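Local coordinates for protein NAD-dependent epimerase/dehydratase (Veillonella parvula DSM 2008, PDB 3R6D) that probably binds a nicotinamide adenine dinucleotide cofactor on a Rossmann-type domain, as an epimerase or dehydratase of the NAD-dependent family, at residues A[103-115]-A[123-136]. Sequence-based numbering, arbitrary orientation.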
ATOM      1  N   VAL A 103       0.349  -3.150   9.924  1.00  8.94           N
ATOM      2  CA  VAL A 103      -0.328  -2.532   8.773  1.00  9.46           C
ATOM      3  C   VAL A 103       0.723  -2.058   7.773  1.00  8.86           C
ATOM      4  O   VAL A 103       1.721  -1.444   8.158  1.00 10.24           O
ATOM      5  CB  VAL A 103      -1.353  -1.441   9.242  1.00 11.59           C
ATOM      6  CG1 VAL A 103      -0.695  -0.312   9.998  1.00 13.76           C
ATOM      7  CG2 VAL A 103      -2.188  -0.952   8.078  1.00 13.43           C
ATOM      8  N   ILE A 104       0.508  -2.357   6.486  1.00  8.08           N
ATOM      9  CA  ILE A 104       1.337  -1.839   5.405  1.00  8.41           C
ATOM     10  C   ILE A 104       0.421  -0.997   4.528  1.00  7.47           C
ATOM     11  O   ILE A 104      -0.615  -1.492   4.083  1.00  7.85           O
ATOM     12  CB  ILE A 104       1.963  -3.000   4.586  1.00  8.33           C
ATOM     13  CG1 ILE A 104       2.901  -3.830   5.462  1.00 10.30           C
ATOM     14  CG2 ILE A 104       2.701  -2.443   3.363  1.00  9.16           C
ATOM     15  CD1 ILE A 104       3.253  -5.190   4.886  1.00 10.60           C
ATOM     16  N   GLY A 105       0.788   0.257   4.276  1.00  7.84           N
ATOM     17  CA  GLY A 105      -0.071   1.161   3.526  1.00  8.19           C
ATOM     18  C   GLY A 105       0.688   1.872   2.422  1.00  7.66           C
ATOM     19  O   GLY A 105       1.888   2.136   2.558  1.00  8.53           O
ATOM     20  N   VAL A 106      -0.014   2.214   1.345  1.00  8.41           N
ATOM     21  CA  VAL A 106       0.532   2.911   0.215  1.00  8.34           C
ATOM     22  C   VAL A 106       0.222   4.392   0.257  1.00  8.13           C
ATOM     23  O   VAL A 106      -0.949   4.773   0.309  1.00  9.20           O
ATOM     24  CB  VAL A 106      -0.014   2.279  -1.069  1.00  8.77           C
ATOM     25  CG1 VAL A 106       0.221   3.179  -2.240  1.00 10.98           C
ATOM     26  CG2 VAL A 106       0.654   0.901  -1.277  1.00 11.42           C
ATOM     27  N   SER A 107       1.271   5.211   0.172  1.00  8.25           N
ATOM     28  CA  SER A 107       1.151   6.657   0.108  1.00  8.69           C
ATOM     29  C   SER A 107       1.977   7.172  -1.046  1.00  8.69           C
ATOM     30  O   SER A 107       2.482   6.404  -1.865  1.00 11.80           O
ATOM     31  CB  SER A 107       1.591   7.214   1.463  1.00  9.50           C
ATOM     32  OG  SER A 107       1.408   8.598   1.558  1.00 10.85           O
HETATM   33  N   MSE A 108       2.061   8.483  -1.172  1.00  9.99           N
HETATM   34  CA  MSE A 108       2.775   9.094  -2.293  1.00 10.33           C
HETATM   35  C   MSE A 108       4.133   9.615  -1.826  1.00  9.88           C
HETATM   36  O   MSE A 108       4.279  10.200  -0.736  1.00 10.15           O
HETATM   37  CB  MSE A 108       1.951  10.216  -2.942  1.00 11.62           C
HETATM   38  CG  MSE A 108       1.570  11.323  -2.013  1.00 12.69           C
HETATM   39 SE   MSE A 108       0.680  12.811  -2.957  0.75 12.01          SE
HETATM   40  CE  MSE A 108       2.254  13.521  -3.839  1.00 15.10           C
ATOM     41  N   ALA A 109       5.124   9.447  -2.685  1.00  9.80           N
ATOM     42  CA  ALA A 109       6.389  10.146  -2.522  1.00  9.55           C
ATOM     43  C   ALA A 109       6.199  11.653  -2.791  1.00  9.96           C
ATOM     44  O   ALA A 109       5.342  12.049  -3.591  1.00 11.22           O
ATOM     45  CB  ALA A 109       7.411   9.575  -3.483  1.00 10.87           C
ATOM     46  N   GLY A 110       7.011  12.460  -2.120  1.00  9.35           N
ATOM     47  CA  GLY A 110       7.064  13.896  -2.329  1.00 10.62           C
ATOM     48  C   GLY A 110       6.543  14.734  -1.192  1.00 10.88           C
ATOM     49  O   GLY A 110       6.720  15.963  -1.228  1.00 11.81           O
ATOM     50  N   LEU A 111       5.938  14.100  -0.177  1.00 11.88           N
ATOM     51  CA  LEU A 111       5.368  14.808   1.008  1.00 12.68           C
ATOM     52  C   LEU A 111       6.340  14.963   2.212  1.00 12.85           C
ATOM     53  O   LEU A 111       5.963  15.512   3.260  1.00 14.11           O
ATOM     54  CB  LEU A 111       4.095  14.119   1.473  1.00 12.01           C
ATOM     55  CG  LEU A 111       2.992  13.857   0.474  1.00 11.94           C
ATOM     56  CD1 LEU A 111       1.841  13.184   1.220  1.00 14.34           C
ATOM     57  CD2 LEU A 111       2.584  15.177  -0.230  1.00 15.27           C
ATOM     58  N   SER A 112       7.562  14.463   2.088  1.00 12.49           N
ATOM     59  CA  SER A 112       8.600  14.587   3.135  1.00 13.37           C
ATOM     60  C   SER A 112       9.794  15.355   2.581  1.00 14.70           C
ATOM     61  O   SER A 112      10.952  15.168   3.055  1.00 16.15           O
ATOM     62  CB  SER A 112       9.063  13.189   3.570  1.00 14.11           C
ATOM     63  OG  SER A 112       7.978  12.442   4.119  1.00 14.46           O
ATOM     64  N   GLY A 113       9.548  16.268   1.630  1.00 14.90           N
ATOM     65  CA  GLY A 113      10.646  17.053   1.023  1.00 15.70           C
ATOM     66  C   GLY A 113      11.697  16.231   0.307  1.00 15.29           C
ATOM     67  O   GLY A 113      12.853  16.671   0.154  1.00 17.22           O
ATOM     68  N   GLU A 114      11.336  15.040  -0.176  1.00 12.34           N
ATOM     69  CA  GLU A 114      12.365  14.127  -0.622  1.00 11.13           C
ATOM     70  C   GLU A 114      12.658  14.201  -2.125  1.00 12.25           C
ATOM     71  O   GLU A 114      13.684  13.676  -2.560  1.00 12.29           O
ATOM     72  CB  GLU A 114      12.069  12.671  -0.157  1.00 11.91           C
ATOM     73  CG  GLU A 114      10.914  11.946  -0.835  1.00 10.77           C
ATOM     74  CD  GLU A 114       9.568  12.163  -0.209  1.00  9.83           C
ATOM     75  OE1 GLU A 114       9.185  13.321   0.082  1.00 10.48           O
ATOM     76  OE2 GLU A 114       8.827  11.162  -0.065  1.00  9.95           O
ATOM     77  N   PHE A 115      11.773  14.783  -2.934  1.00 11.64           N
ATOM     78  CA  PHE A 115      12.005  14.847  -4.378  1.00 12.31           C
ATOM     79  C   PHE A 115      12.909  16.037  -4.709  1.00 12.65           C
ATOM     80  O   PHE A 115      12.820  17.081  -4.062  1.00 12.10           O
ATOM     81  CB  PHE A 115      10.670  15.070  -5.132  1.00 12.09           C
ATOM     82  CG  PHE A 115       9.866  13.821  -5.458  1.00 11.66           C
ATOM     83  CD1 PHE A 115      10.444  12.580  -5.671  1.00 13.27           C
ATOM     84  CD2 PHE A 115       8.508  13.955  -5.680  1.00 12.10           C
ATOM     85  CE1 PHE A 115       9.650  11.463  -6.051  1.00 11.79           C
ATOM     86  CE2 PHE A 115       7.745  12.855  -6.053  1.00 12.34           C
ATOM     87  CZ  PHE A 115       8.315  11.615  -6.268  1.00 11.15           C
ATOM     88  N   THR A 123       5.370  16.892 -10.067  1.00 13.77           N
ATOM     89  CA  THR A 123       4.445  16.102  -9.281  1.00 13.16           C
ATOM     90  C   THR A 123       3.235  16.935  -8.842  1.00 12.95           C
ATOM     91  O   THR A 123       2.084  16.550  -9.063  1.00 13.67           O
ATOM     92  CB  THR A 123       5.176  15.471  -8.079  1.00 12.86           C
ATOM     93  OG1 THR A 123       6.093  14.512  -8.587  1.00 12.73           O
ATOM     94  CG2 THR A 123       4.220  14.796  -7.097  1.00 13.35           C
ATOM     95  N   PHE A 124       3.502  18.106  -8.249  1.00 13.62           N
ATOM     96  CA  PHE A 124       2.397  18.934  -7.761  1.00 14.54           C
ATOM     97  C   PHE A 124       1.612  19.635  -8.871  1.00 15.81           C
ATOM     98  O   PHE A 124       0.426  19.900  -8.707  1.00 16.46           O
ATOM     99  CB  PHE A 124       2.885  19.868  -6.649  1.00 14.14           C
ATOM    100  CG  PHE A 124       3.349  19.103  -5.448  1.00 14.41           C
ATOM    101  CD1 PHE A 124       2.468  18.231  -4.790  1.00 17.51           C
ATOM    102  CD2 PHE A 124       4.631  19.210  -4.983  1.00 14.29           C
ATOM    103  CE1 PHE A 124       2.861  17.479  -3.697  1.00 17.24           C
ATOM    104  CE2 PHE A 124       5.057  18.442  -3.886  1.00 16.07           C
ATOM    105  CZ  PHE A 124       4.174  17.583  -3.234  1.00 14.22           C
ATOM    106  N   ASP A 125       2.250  19.858 -10.013  1.00 16.24           N
ATOM    107  CA  ASP A 125       1.561  20.367 -11.193  1.00 18.19           C
ATOM    108  C   ASP A 125       0.554  19.352 -11.721  1.00 18.06           C
ATOM    109  O   ASP A 125      -0.354  19.705 -12.465  1.00 19.46           O
ATOM    110  CB  ASP A 125       2.558  20.675 -12.312  1.00 18.83           C
ATOM    111  CG  ASP A 125       3.378  21.949 -12.083  1.00 23.39           C
ATOM    112  OD1 ASP A 125       3.140  22.718 -11.113  1.00 27.02           O
ATOM    113  OD2 ASP A 125       4.296  22.184 -12.908  1.00 27.63           O
ATOM    114  N   ASN A 126       0.715  18.084 -11.353  1.00 16.63           N
ATOM    115  CA  ASN A 126      -0.074  16.993 -11.930  1.00 16.23           C
ATOM    116  C   ASN A 126      -0.958  16.258 -10.934  1.00 16.60           C
ATOM    117  O   ASN A 126      -1.427  15.146 -11.207  1.00 17.79           O
ATOM    118  CB  ASN A 126       0.861  16.024 -12.685  1.00 16.84           C
ATOM    119  CG  ASN A 126       1.264  16.597 -14.030  1.00 18.51           C
ATOM    120  OD1 ASN A 126       0.542  16.439 -15.019  1.00 22.25           O
ATOM    121  ND2 ASN A 126       2.369  17.320 -14.061  1.00 17.76           N
ATOM    122  N   LEU A 127      -1.213  16.896  -9.798  1.00 15.93           N
ATOM    123  CA  LEU A 127      -2.146  16.367  -8.810  1.00 16.30           C
ATOM    124  C   LEU A 127      -2.984  17.502  -8.275  1.00 16.32           C
ATOM    125  O   LEU A 127      -2.484  18.617  -8.069  1.00 17.22           O
ATOM    126  CB  LEU A 127      -1.375  15.768  -7.632  1.00 16.59           C
ATOM    127  CG  LEU A 127      -0.585  14.491  -7.943  1.00 16.11           C
ATOM    128  CD1 LEU A 127       0.318  14.161  -6.778  1.00 17.54           C
ATOM    129  CD2 LEU A 127      -1.503  13.298  -8.261  1.00 18.67           C
ATOM    130  N   PRO A 128      -4.259  17.226  -7.986  1.00 17.40           N
ATOM    131  CA  PRO A 128      -5.055  18.268  -7.344  1.00 17.79           C
ATOM    132  C   PRO A 128      -4.582  18.477  -5.912  1.00 17.88           C
ATOM    133  O   PRO A 128      -4.130  17.531  -5.274  1.00 16.92           O
ATOM    134  CB  PRO A 128      -6.475  17.707  -7.344  1.00 19.02           C
ATOM    135  CG  PRO A 128      -6.431  16.343  -7.878  1.00 20.80           C
ATOM    136  CD  PRO A 128      -5.021  16.014  -8.323  1.00 18.39           C
ATOM    137  N   ILE A 129      -4.679  19.704  -5.426  1.00 18.42           N
ATOM    138  CA  ILE A 129      -4.258  20.020  -4.081  1.00 18.38           C
ATOM    139  C   ILE A 129      -5.019  19.187  -3.070  1.00 19.39           C
ATOM    140  O   ILE A 129      -4.440  18.724  -2.082  1.00 19.95           O
ATOM    141  CB  ILE A 129      -4.426  21.542  -3.787  1.00 18.84           C
ATOM    142  CG1 ILE A 129      -3.406  22.315  -4.621  1.00 19.47           C
ATOM    143  CG2 ILE A 129      -4.260  21.828  -2.287  1.00 21.21           C
ATOM    144  CD1 ILE A 129      -3.547  23.857  -4.493  1.00 21.36           C
ATOM    145  N   SER A 130      -6.304  18.970  -3.315  1.00 20.20           N
ATOM    146  CA  SER A 130      -7.105  18.195  -2.391  1.00 21.40           C
ATOM    147  C   SER A 130      -6.534  16.777  -2.244  1.00 19.93           C
ATOM    148  O   SER A 130      -6.629  16.180  -1.159  1.00 21.64           O
ATOM    149  CB  SER A 130      -8.574  18.167  -2.839  1.00 22.70           C
ATOM    150  OG  SER A 130      -8.716  17.430  -4.038  1.00 25.81           O
ATOM    151  N   TYR A 131      -6.037  16.225  -3.353  1.00 19.27           N
ATOM    152  CA  TYR A 131      -5.493  14.863  -3.346  1.00 18.00           C
ATOM    153  C   TYR A 131      -4.233  14.808  -2.475  1.00 16.78           C
ATOM    154  O   TYR A 131      -4.075  13.912  -1.619  1.00 16.05           O
ATOM    155  CB  TYR A 131      -5.173  14.379  -4.754  1.00 18.85           C
ATOM    156  CG  TYR A 131      -4.625  12.959  -4.770  1.00 18.84           C
ATOM    157  CD1 TYR A 131      -5.484  11.857  -4.729  1.00 21.17           C
ATOM    158  CD2 TYR A 131      -3.253  12.709  -4.777  1.00 17.95           C
ATOM    159  CE1 TYR A 131      -5.001  10.575  -4.721  1.00 21.09           C
ATOM    160  CE2 TYR A 131      -2.767  11.404  -4.781  1.00 19.78           C
ATOM    161  CZ  TYR A 131      -3.656  10.350  -4.756  1.00 20.14           C
ATOM    162  OH  TYR A 131      -3.199   9.048  -4.754  1.00 24.16           O
ATOM    163  N   VAL A 132      -3.356  15.794  -2.672  1.00 16.02           N
ATOM    164  CA  VAL A 132      -2.127  15.922  -1.887  1.00 15.80           C
ATOM    165  C   VAL A 132      -2.455  16.065  -0.412  1.00 16.65           C
ATOM    166  O   VAL A 132      -1.842  15.435   0.437  1.00 15.28           O
ATOM    167  CB  VAL A 132      -1.291  17.115  -2.342  1.00 16.57           C
ATOM    168  CG1 VAL A 132      -0.055  17.290  -1.469  1.00 17.61           C
ATOM    169  CG2 VAL A 132      -0.913  16.907  -3.780  1.00 15.59           C
ATOM    170  N   GLN A 133      -3.381  16.965  -0.100  1.00 17.10           N
ATOM    171  CA  GLN A 133      -3.690  17.240   1.291  1.00 18.31           C
ATOM    172  C   GLN A 133      -4.318  16.053   2.003  1.00 17.32           C
ATOM    173  O   GLN A 133      -4.014  15.805   3.160  1.00 17.44           O
ATOM    174  CB  GLN A 133      -4.520  18.513   1.405  1.00 19.90           C
ATOM    175  CG  GLN A 133      -3.663  19.652   0.863  1.00 25.37           C
ATOM    176  CD  GLN A 133      -4.200  21.042   1.106  1.00 31.04           C
ATOM    177  OE1 GLN A 133      -5.405  21.251   1.237  1.00 32.72           O
ATOM    178  NE2 GLN A 133      -3.292  22.010   1.155  1.00 33.61           N
ATOM    179  N   GLY A 134      -5.198  15.329   1.305  1.00 16.80           N
ATOM    180  CA  GLY A 134      -5.798  14.121   1.862  1.00 16.94           C
ATOM    181  C   GLY A 134      -4.707  13.056   2.105  1.00 14.74           C
ATOM    182  O   GLY A 134      -4.712  12.386   3.149  1.00 15.92           O
ATOM    183  N   GLU A 135      -3.768  12.917   1.153  1.00 14.14           N
ATOM    184  CA  GLU A 135      -2.638  11.994   1.377  1.00 12.81           C
ATOM    185  C   GLU A 135      -1.810  12.393   2.600  1.00 12.68           C
ATOM    186  O   GLU A 135      -1.427  11.547   3.423  1.00 12.81           O
ATOM    187  CB  GLU A 135      -1.749  11.900   0.131  1.00 12.63           C
ATOM    188  CG  GLU A 135      -2.393  11.106  -1.009  1.00 12.82           C
ATOM    189  CD  GLU A 135      -2.064   9.628  -1.028  1.00 12.21           C
ATOM    190  OE1 GLU A 135      -0.991   9.207  -0.545  1.00 11.78           O
ATOM    191  OE2 GLU A 135      -2.912   8.891  -1.577  1.00 13.41           O
ATOM    192  N   ARG A 136      -1.551  13.698   2.740  1.00 14.07           N
ATOM    193  CA  ARG A 136      -0.819  14.156   3.908  1.00 14.21           C
ATOM    194  C   ARG A 136      -1.553  13.826   5.234  1.00 14.23           C
ATOM    195  O   ARG A 136      -0.939  13.350   6.197  1.00 13.83           O
ATOM    196  CB  ARG A 136      -0.535  15.663   3.795  1.00 15.39           C
ATOM    197  CG  ARG A 136       0.350  16.176   4.860  1.00 16.93           C
ATOM    198  CD  ARG A 136       0.663  17.637   4.643  1.00 18.54           C
ATOM    199  NE  ARG A 136       1.581  17.833   3.529  1.00 19.15           N
ATOM    200  CZ  ARG A 136       1.290  18.454   2.386  1.00 17.98           C
ATOM    201  NH1 ARG A 136       0.072  18.974   2.194  1.00 20.38           N
ATOM    202  NH2 ARG A 136       2.231  18.584   1.452  1.00 20.47           N
TER
HETATM  203  O   HOH W   1      -2.503   6.232  -1.434  1.00 12.15           O
HETATM  204  O   HOH W   2      -1.014   8.976   2.654  1.00 11.53           O
HETATM  205  O   HOH W   3       4.913  18.325   2.331  1.00 20.93           O
HETATM  206  O   HOH W   4       4.104  17.011   4.823  1.00 21.14           O
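Selenomethionine Met108, the last residue of strand 103-108, reaches between the two helices of 123-136 and makes the dense part of the contact. With CG set between the backbone N and the carbonyl carbon (chi1 58°), its chain runs out extended and bends only at chi3, which carries methyl CE to Leu127 CD1, tip to tip at 3.6 Å. The same CE lies 4.0 Å from Phe124 CE1 and equally near Thr123 CG2. SE makes an oblique Met-aromatic contact with Tyr131, 4.1 Å from its CE2, while Glu135 CG lies over one face of that ring. Phe124 turns its edge to the loop: Gly110 O lies in the ring plane, 3.6 Å from CZ, and Leu111 CD2 adjoins the same rim. With an alanine in place of Phe124, a gap would probably open beside Met108 CE and Leu111 CD2, leaving both methyls less firmly held. In the Rossmann-type fold, this is where a parallel strand ends and the following loop packs on helix 129-136, whose axis makes 136° with that of strand 103-108. Leu111 continues the apolar seam, CD2 meeting Val132 CG1 at 3.6 Å. On its solvent side the contact loosens: Leu111 O accepts from two waters, one held by Arg136 NE and the other by NH2, and also from Arg139. One and two residues back along the strand from Met108, waters bridge a buried polar edge instead, one donating to both Val106 O and Glu135 OE2, another joining Ser107 OG to Glu135 O.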